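PDB 5M27: beta subunit of photoactivated adenylyl cyclase from Beggiatoa sp. PS, which probably makes cyclic AMP from ATP in response to blue light, sensed by a flavin-binding BLUF domain joined to a class III cyclase domain. Local coordinates for residues I155-D160 with T247-S252. Residues are numbered along the deposited sequence; the frame is centred on the assembly and turned at random.
Sequences IIFFSD and TGIGLS. With CA (calcium ion), chain L.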
ATOM      1  N   ILE B 155      15.767 -11.399  -7.991  1.00 17.39           N
ATOM      2  CA  ILE B 155      16.553 -11.573  -6.783  1.00 16.37           C
ATOM      3  C   ILE B 155      15.772 -10.884  -5.678  1.00 15.85           C
ATOM      4  O   ILE B 155      15.408  -9.711  -5.815  1.00 16.37           O
ATOM      5  CB  ILE B 155      17.965 -10.995  -6.938  1.00 16.65           C
ATOM      6  CG1 ILE B 155      18.806 -11.931  -7.816  1.00 16.69           C
ATOM      7  CG2 ILE B 155      18.619 -10.743  -5.561  1.00 15.91           C
ATOM      8  CD1 ILE B 155      20.076 -11.314  -8.350  1.00 16.96           C
ATOM      9  N   ILE B 156      15.468 -11.616  -4.613  1.00 14.66           N
ATOM     10  CA  ILE B 156      14.752 -11.047  -3.475  1.00 15.67           C
ATOM     11  C   ILE B 156      15.761 -10.625  -2.405  1.00 15.63           C
ATOM     12  O   ILE B 156      16.690 -11.376  -2.082  1.00 15.91           O
ATOM     13  CB  ILE B 156      13.716 -12.034  -2.922  1.00 15.77           C
ATOM     14  CG1 ILE B 156      12.780 -12.479  -4.064  1.00 16.28           C
ATOM     15  CG2 ILE B 156      12.943 -11.404  -1.722  1.00 16.15           C
ATOM     16  CD1 ILE B 156      12.068 -11.308  -4.764  1.00 16.36           C
ATOM     17  N   PHE B 157      15.569  -9.429  -1.865  1.00 15.59           N
ATOM     18  CA  PHE B 157      16.415  -8.844  -0.819  1.00 16.30           C
ATOM     19  C   PHE B 157      15.567  -8.716   0.430  1.00 17.55           C
ATOM     20  O   PHE B 157      14.445  -8.187   0.366  1.00 17.68           O
ATOM     21  CB  PHE B 157      16.936  -7.473  -1.275  1.00 15.87           C
ATOM     22  CG  PHE B 157      17.628  -6.628  -0.196  1.00 15.73           C
ATOM     23  CD1 PHE B 157      16.893  -5.949   0.783  1.00 15.30           C
ATOM     24  CD2 PHE B 157      18.997  -6.383  -0.277  1.00 15.49           C
ATOM     25  CE1 PHE B 157      17.528  -5.158   1.736  1.00 15.07           C
ATOM     26  CE2 PHE B 157      19.654  -5.557   0.692  1.00 15.10           C
ATOM     27  CZ  PHE B 157      18.912  -4.956   1.684  1.00 14.98           C
ATOM     28  N   PHE B 158      16.092  -9.216   1.555  1.00 18.78           N
ATOM     29  CA  PHE B 158      15.494  -9.015   2.873  1.00 19.93           C
ATOM     30  C   PHE B 158      16.568  -8.549   3.847  1.00 19.32           C
ATOM     31  O   PHE B 158      17.637  -9.164   3.934  1.00 19.79           O
ATOM     32  CB  PHE B 158      14.863 -10.297   3.419  1.00 22.40           C
ATOM     33  CG  PHE B 158      13.387 -10.355   3.254  1.00 24.12           C
ATOM     34  CD1 PHE B 158      12.577  -9.574   4.026  1.00 25.39           C
ATOM     35  CD2 PHE B 158      12.809 -11.209   2.322  1.00 24.98           C
ATOM     36  CE1 PHE B 158      11.209  -9.610   3.873  1.00 25.62           C
ATOM     37  CE2 PHE B 158      11.434 -11.264   2.170  1.00 25.25           C
ATOM     38  CZ  PHE B 158      10.638 -10.459   2.952  1.00 25.47           C
ATOM     39  N   SER B 159      16.274  -7.494   4.600  1.00 19.00           N
ATOM     40  CA  SER B 159      17.155  -7.038   5.669  1.00 19.96           C
ATOM     41  C   SER B 159      16.316  -6.604   6.859  1.00 21.26           C
ATOM     42  O   SER B 159      15.156  -6.194   6.704  1.00 21.84           O
ATOM     43  CB  SER B 159      18.075  -5.874   5.228  1.00 20.11           C
ATOM     44  OG  SER B 159      17.384  -4.643   5.087  1.00 20.38           O
ATOM     45  N   ASP B 160      16.893  -6.707   8.056  1.00 21.50           N
ATOM     46  CA  ASP B 160      16.197  -6.164   9.216  1.00 21.81           C
ATOM     47  C   ASP B 160      17.207  -5.837  10.309  1.00 20.69           C
ATOM     48  O   ASP B 160      18.388  -6.184  10.232  1.00 21.04           O
ATOM     49  CB  ASP B 160      15.084  -7.109   9.707  1.00 23.68           C
ATOM     50  CG  ASP B 160      15.554  -8.127  10.719  1.00 25.91           C
ATOM     51  OD1 ASP B 160      16.691  -8.599  10.602  1.00 27.34           O
ATOM     52  OD2 ASP B 160      14.772  -8.488  11.628  1.00 26.54           O
ATOM     53  N   THR B 247      22.627  -4.546  10.995  1.00 15.46           N
ATOM     54  CA  THR B 247      21.686  -5.197  10.094  1.00 16.48           C
ATOM     55  C   THR B 247      22.166  -6.601   9.730  1.00 16.55           C
ATOM     56  O   THR B 247      23.343  -6.947   9.864  1.00 17.09           O
ATOM     57  CB  THR B 247      21.495  -4.372   8.810  1.00 17.39           C
ATOM     58  OG1 THR B 247      20.344  -4.838   8.092  1.00 17.88           O
ATOM     59  CG2 THR B 247      22.713  -4.529   7.910  1.00 17.70           C
ATOM     60  N   GLY B 248      21.229  -7.405   9.241  1.00 15.70           N
ATOM     61  CA  GLY B 248      21.569  -8.593   8.501  1.00 16.12           C
ATOM     62  C   GLY B 248      20.771  -8.617   7.211  1.00 15.93           C
ATOM     63  O   GLY B 248      19.698  -8.023   7.113  1.00 17.00           O
ATOM     64  N   ILE B 249      21.302  -9.327   6.219  1.00 14.85           N
ATOM     65  CA  ILE B 249      20.698  -9.341   4.892  1.00 14.94           C
ATOM     66  C   ILE B 249      20.683 -10.752   4.324  1.00 15.41           C
ATOM     67  O   ILE B 249      21.693 -11.467   4.368  1.00 16.27           O
ATOM     68  CB  ILE B 249      21.448  -8.390   3.930  1.00 15.25           C
ATOM     69  CG1 ILE B 249      21.484  -6.967   4.520  1.00 15.81           C
ATOM     70  CG2 ILE B 249      20.826  -8.448   2.515  1.00 15.78           C
ATOM     71  CD1 ILE B 249      22.454  -6.036   3.861  1.00 16.65           C
ATOM     72  N   GLY B 250      19.550 -11.122   3.733  1.00 14.83           N
ATOM     73  CA  GLY B 250      19.446 -12.342   2.958  1.00 14.72           C
ATOM     74  C   GLY B 250      19.074 -12.023   1.516  1.00 15.43           C
ATOM     75  O   GLY B 250      18.307 -11.089   1.244  1.00 15.52           O
ATOM     76  N   LEU B 251      19.619 -12.816   0.595  1.00 15.52           N
ATOM     77  CA  LEU B 251      19.264 -12.723  -0.821  1.00 16.36           C
ATOM     78  C   LEU B 251      18.907 -14.111  -1.338  1.00 17.35           C
ATOM     79  O   LEU B 251      19.562 -15.097  -0.998  1.00 17.94           O
ATOM     80  CB  LEU B 251      20.403 -12.128  -1.669  1.00 16.56           C
ATOM     81  CG  LEU B 251      21.080 -10.790  -1.285  1.00 17.04           C
ATOM     82  CD1 LEU B 251      22.268 -10.492  -2.227  1.00 17.15           C
ATOM     83  CD2 LEU B 251      20.081  -9.629  -1.304  1.00 16.62           C
ATOM     84  N   SER B 252      17.884 -14.172  -2.183  1.00 17.79           N
ATOM     85  CA  SER B 252      17.472 -15.395  -2.856  1.00 18.45           C
ATOM     86  C   SER B 252      17.207 -15.067  -4.320  1.00 19.78           C
ATOM     87  O   SER B 252      17.098 -13.901  -4.706  1.00 20.43           O
ATOM     88  CB  SER B 252      16.215 -15.993  -2.226  1.00 19.04           C
ATOM     89  OG  SER B 252      15.113 -15.095  -2.396  1.00 19.39           O
TER
HETATM   90 CA    CA L 405      14.699  -7.577  14.030  1.00 62.15          CA
HETATM   91  O   HOH W   1      12.078  -7.473  14.377  1.00 45.30           O
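I156, F158 and D160 pair with S252, G250 and G248 through reciprocal backbone hydrogen bonds, joining 155-160 and 247-252 as antiparallel neighbours in the cyclase sheet. The central pair is nearly straight: G250 N donates to F158 O at 2.7 Å (165°), and F158 N donates in return to G250 O at 2.9 Å. Toward the D160 end the bonds lengthen, with 3.2 Å from D160 N to G248 O. CA-H...O contacts fill in between, such as L251 CA to I156 O at 3.2 Å.

Apolar contacts gather on the face carrying F157, I249 and L251. With CG anti to the backbone N (chi1 170°), the F157 ring runs obliquely past both aliphatic side chains: its CD2 lies 3.6 Å from L251 CD2, and CE2 reaches I249 CG2. S159 CB rests against I249 CG1, while its OG, like T247 OG1, is hydrogen-bonded to Y183 OH.

On the other face S252 OG packs against I156 CB at 3.4 Å and is hydrogen-bonded to A275 O. D160 OD2 binds the calcium ion at 2.6 Å, together with D204, the carbonyl of I161 and a water; OD1 forms a salt bridge with R287. Two metal-binding aspartates are characteristic of class III cyclase active sites, consistent with this ion marking the catalytic site.

Strand 205-211 flanks 155-160, and strand 293-295 flanks 247-252. Helix 274-285 packs over I156, F158 and S252, while helix 215-235 lies against F157 and I249, so the pair is buried mid-sheet between helices.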